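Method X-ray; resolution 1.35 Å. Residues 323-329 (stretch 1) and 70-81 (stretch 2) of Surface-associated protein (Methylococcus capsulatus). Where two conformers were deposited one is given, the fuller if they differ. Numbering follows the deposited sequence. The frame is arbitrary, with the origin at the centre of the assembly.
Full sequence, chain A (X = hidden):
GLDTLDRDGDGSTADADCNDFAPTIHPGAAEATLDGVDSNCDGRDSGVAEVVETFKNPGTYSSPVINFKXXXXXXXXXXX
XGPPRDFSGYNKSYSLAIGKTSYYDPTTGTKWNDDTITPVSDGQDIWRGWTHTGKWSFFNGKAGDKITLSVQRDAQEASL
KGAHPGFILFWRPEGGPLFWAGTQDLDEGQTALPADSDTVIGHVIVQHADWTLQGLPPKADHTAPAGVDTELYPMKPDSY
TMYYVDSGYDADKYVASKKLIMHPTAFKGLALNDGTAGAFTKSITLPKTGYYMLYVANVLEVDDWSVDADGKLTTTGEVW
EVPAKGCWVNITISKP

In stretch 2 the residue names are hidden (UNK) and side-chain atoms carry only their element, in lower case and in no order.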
# COMPACT_ATOMS: atom_id res chain seq x y z
N PRO A 323 -11.54 6.26 18.20
CA PRO A 323 -11.91 7.68 18.22
C PRO A 323 -11.78 8.46 16.90
O PRO A 323 -12.53 9.40 16.66
CB PRO A 323 -10.95 8.29 19.25
CG PRO A 323 -10.28 7.19 19.93
CD PRO A 323 -10.38 5.97 19.07
N ALA A 324 -10.81 8.08 16.06
CA ALA A 324 -10.49 8.86 14.87
C ALA A 324 -10.99 8.22 13.58
O ALA A 324 -11.59 7.15 13.61
CB ALA A 324 -8.97 9.11 14.79
N LYS A 325 -10.77 8.89 12.46
CA LYS A 325 -11.16 8.38 11.15
C LYS A 325 -10.15 7.37 10.62
O LYS A 325 -10.31 6.84 9.51
CB LYS A 325 -11.34 9.50 10.13
CG LYS A 325 -12.44 10.49 10.49
CD LYS A 325 -12.56 11.57 9.43
CE LYS A 325 -13.63 12.59 9.80
NZ LYS A 325 -13.79 13.62 8.74
N GLY A 326 -9.11 7.11 11.42
CA GLY A 326 -8.14 6.04 11.13
C GLY A 326 -7.90 5.27 12.42
O GLY A 326 -8.06 5.82 13.51
N CYS A 327 -7.56 3.99 12.30
CA CYS A 327 -7.28 3.15 13.46
C CYS A 327 -5.77 2.95 13.60
O CYS A 327 -5.04 2.87 12.61
CB CYS A 327 -8.00 1.80 13.35
SG CYS A 327 -7.71 0.89 11.80
N TRP A 328 -5.32 2.90 14.85
CA TRP A 328 -3.90 2.73 15.13
C TRP A 328 -3.50 1.28 15.08
O TRP A 328 -4.09 0.43 15.75
CB TRP A 328 -3.55 3.33 16.49
CG TRP A 328 -3.49 4.83 16.41
CD1 TRP A 328 -4.55 5.68 16.46
CD2 TRP A 328 -2.32 5.64 16.20
NE1 TRP A 328 -4.11 6.99 16.31
CE2 TRP A 328 -2.75 6.98 16.16
CE3 TRP A 328 -0.96 5.35 16.05
CZ2 TRP A 328 -1.85 8.05 15.97
CZ3 TRP A 328 -0.08 6.42 15.87
CH2 TRP A 328 -0.53 7.74 15.83
N VAL A 329 -2.50 1.00 14.27
CA VAL A 329 -1.97 -0.34 14.15
C VAL A 329 -0.46 -0.32 14.38
O VAL A 329 0.19 0.72 14.26
CB VAL A 329 -2.29 -0.98 12.77
CG1 VAL A 329 -3.79 -1.11 12.57
CG2 VAL A 329 -1.66 -0.16 11.64
N UNK A 70 5.14 10.22 8.88
CA UNK A 70 3.79 10.66 9.22
C UNK A 70 3.00 9.50 9.82
O UNK A 70 3.02 8.39 9.29
c UNK A 70 2.90 10.24 6.87
c UNK A 70 3.05 11.27 7.99
c UNK A 70 1.71 11.90 8.39
c UNK A 70 1.22 12.95 7.38
N UNK A 71 2.34 9.76 10.95
CA UNK A 71 1.69 8.69 11.72
C UNK A 71 0.22 8.96 12.00
O UNK A 71 -0.53 8.03 12.31
c UNK A 71 2.45 8.44 13.02
N UNK A 72 -0.21 10.21 11.89
CA UNK A 72 -1.57 10.60 12.24
C UNK A 72 -2.62 10.06 11.27
O UNK A 72 -2.32 9.79 10.11
o UNK A 72 -0.88 12.73 11.30
c UNK A 72 -1.65 12.13 12.33
N UNK A 73 -3.87 9.90 11.74
CA UNK A 73 -4.98 9.46 10.90
C UNK A 73 -5.45 10.54 9.90
O UNK A 73 -5.06 11.70 10.03
c UNK A 73 -6.09 9.18 11.93
c UNK A 73 -4.29 10.13 13.14
c UNK A 73 -5.79 10.12 13.04
N UNK A 74 -6.32 10.16 8.94
CA UNK A 74 -6.99 11.16 8.11
C UNK A 74 -7.95 11.97 8.96
O UNK A 74 -8.33 11.53 10.04
c UNK A 74 -7.37 8.92 7.28
c UNK A 74 -6.75 8.78 8.62
c UNK A 74 -7.81 10.34 7.11
N UNK A 75 -8.38 13.11 8.45
CA UNK A 75 -9.31 13.95 9.18
C UNK A 75 -8.83 15.38 9.19
O UNK A 75 -7.79 15.69 8.61
N UNK A 76 -9.58 16.27 9.85
CA UNK A 76 -9.25 17.70 9.80
C UNK A 76 -8.01 18.09 10.60
O UNK A 76 -7.47 19.19 10.39
c UNK A 76 -11.09 17.33 11.30
c UNK A 76 -10.50 18.36 10.38
c UNK A 76 -10.79 15.99 10.66
N UNK A 77 -7.56 17.21 11.50
CA UNK A 77 -6.42 17.48 12.37
C UNK A 77 -5.09 17.64 11.67
O UNK A 77 -4.81 16.99 10.66
N UNK A 78 -4.25 18.50 12.24
CA UNK A 78 -2.89 18.69 11.79
C UNK A 78 -2.07 17.40 11.91
O UNK A 78 -2.37 16.54 12.74
c UNK A 78 -2.22 19.77 12.65
c UNK A 78 -2.97 21.10 12.50
o UNK A 78 -2.26 19.36 14.03
N UNK A 79 -1.02 17.27 11.09
CA UNK A 79 -0.24 16.03 11.06
C UNK A 79 0.71 15.85 12.26
O UNK A 79 1.21 16.84 12.84
c UNK A 79 0.73 17.64 9.61
c UNK A 79 -0.53 18.27 10.13
c UNK A 79 0.56 16.17 9.77
N UNK A 80 0.92 14.59 12.62
CA UNK A 80 1.94 14.24 13.60
C UNK A 80 2.92 13.26 12.97
O UNK A 80 2.53 12.34 12.22
c UNK A 80 0.69 12.28 14.63
c UNK A 80 0.38 14.62 15.58
c UNK A 80 0.57 11.40 15.87
c UNK A 80 1.35 13.64 14.91
N UNK A 81 4.20 13.47 13.26
CA UNK A 81 5.28 12.66 12.72
C UNK A 81 6.00 11.94 13.83
O UNK A 81 6.16 12.48 14.93
c UNK A 81 5.01 14.48 8.47
c UNK A 81 4.39 16.24 9.99
c UNK A 81 5.62 14.31 10.82
c UNK A 81 4.99 15.54 11.03
o UNK A 81 3.80 16.40 7.68
c UNK A 81 4.41 15.70 8.71
c UNK A 81 6.27 13.55 11.96
c UNK A 81 5.61 13.79 9.52
O HOH W 1 -9.61 11.52 12.38

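Position 70 carries four side-chain carbons, forked at the first, with one arm two carbons long. They are out of reach of stretch 1. This is isoleucine, I70, and one of its two deposited conformers is given.

Position 71 has a single side-chain carbon. That carbon, CB, lies 4.2 Å from W328 CH2, and the backbone O of 71 is closer, 3.5 Å from W328 CH2. One carbon and nothing more means alanine, A71.

Position 72 has one carbon followed by one oxygen. Its CA-to-CB bond points away from stretch 1. The residue is serine, S72. Its OG accepts a hydrogen bond from the backbone N of position 80, at 2.9 Å and nearly straight.

Position 73 has three carbons that close a ring onto the backbone N. CB points toward stretch 1 and lies 3.7 Å from G326 N. The ring makes this proline, P73. Its CG is 3.8 Å from A324 CB, and its CD is 4.3 Å from W328 CZ2.

Position 74 repeats the pattern: three carbons in a ring through N. The ring packs against G326, and the backbone O lies 3.6 Å from K325 CB. This is also proline, P74; its CD is 4.0 Å from G326 CA.

Position 75 has no side-chain atoms, and its CA is 4.0 Å from K325 CD. It is glycine, G75. With phi near 132° and psi near 180°, a CB here would be jammed against the preceding carbonyl O; the backbone itself calls for glycine.

Position 76 again has three carbons closed onto N. A ring carbon approaches the end of K325. This is proline, P76, whose CD lies 4.3 Å from K325 NZ.

Position 77 has no side-chain atoms and is out of reach of stretch 1. It is glycine, G77.

Position 78 has one carbon bearing an oxygen and a second carbon. It lies far from stretch 1. This is threonine, T78.

Position 79 has three carbons in a ring through N, also out of reach. It is proline, P79.

Position 80 has four carbons, forked at the first, with one arm two carbons long. The end of that arm meets the edge of the W328 ring. This is isoleucine, I80, with CD1 3.8 Å from W328 CH2.

Position 81 has one carbon, then a six-carbon ring bearing an oxygen. It does not touch stretch 1. It is tyrosine, Y81.

The contact buries 358 Å² and has no direct hydrogen bond across it. Packing does most of the work. G326 lets P73 and P74 come close: a CB there would clash with P74 CD at 2.9 Å. The extended K325 side chain runs past G75 to P76. A water adds a polar link, donating to P74 O at 2.7 Å and accepting from K325 N at 2.9 Å. At the other end, W328 meets A71, P73 and I80. A71 N donates to I80 O at 2.9 Å, which helps hold A71 and I80 together beside the tryptophan.

Stretch 2, residues 70-81: IASPPGPGTPIY
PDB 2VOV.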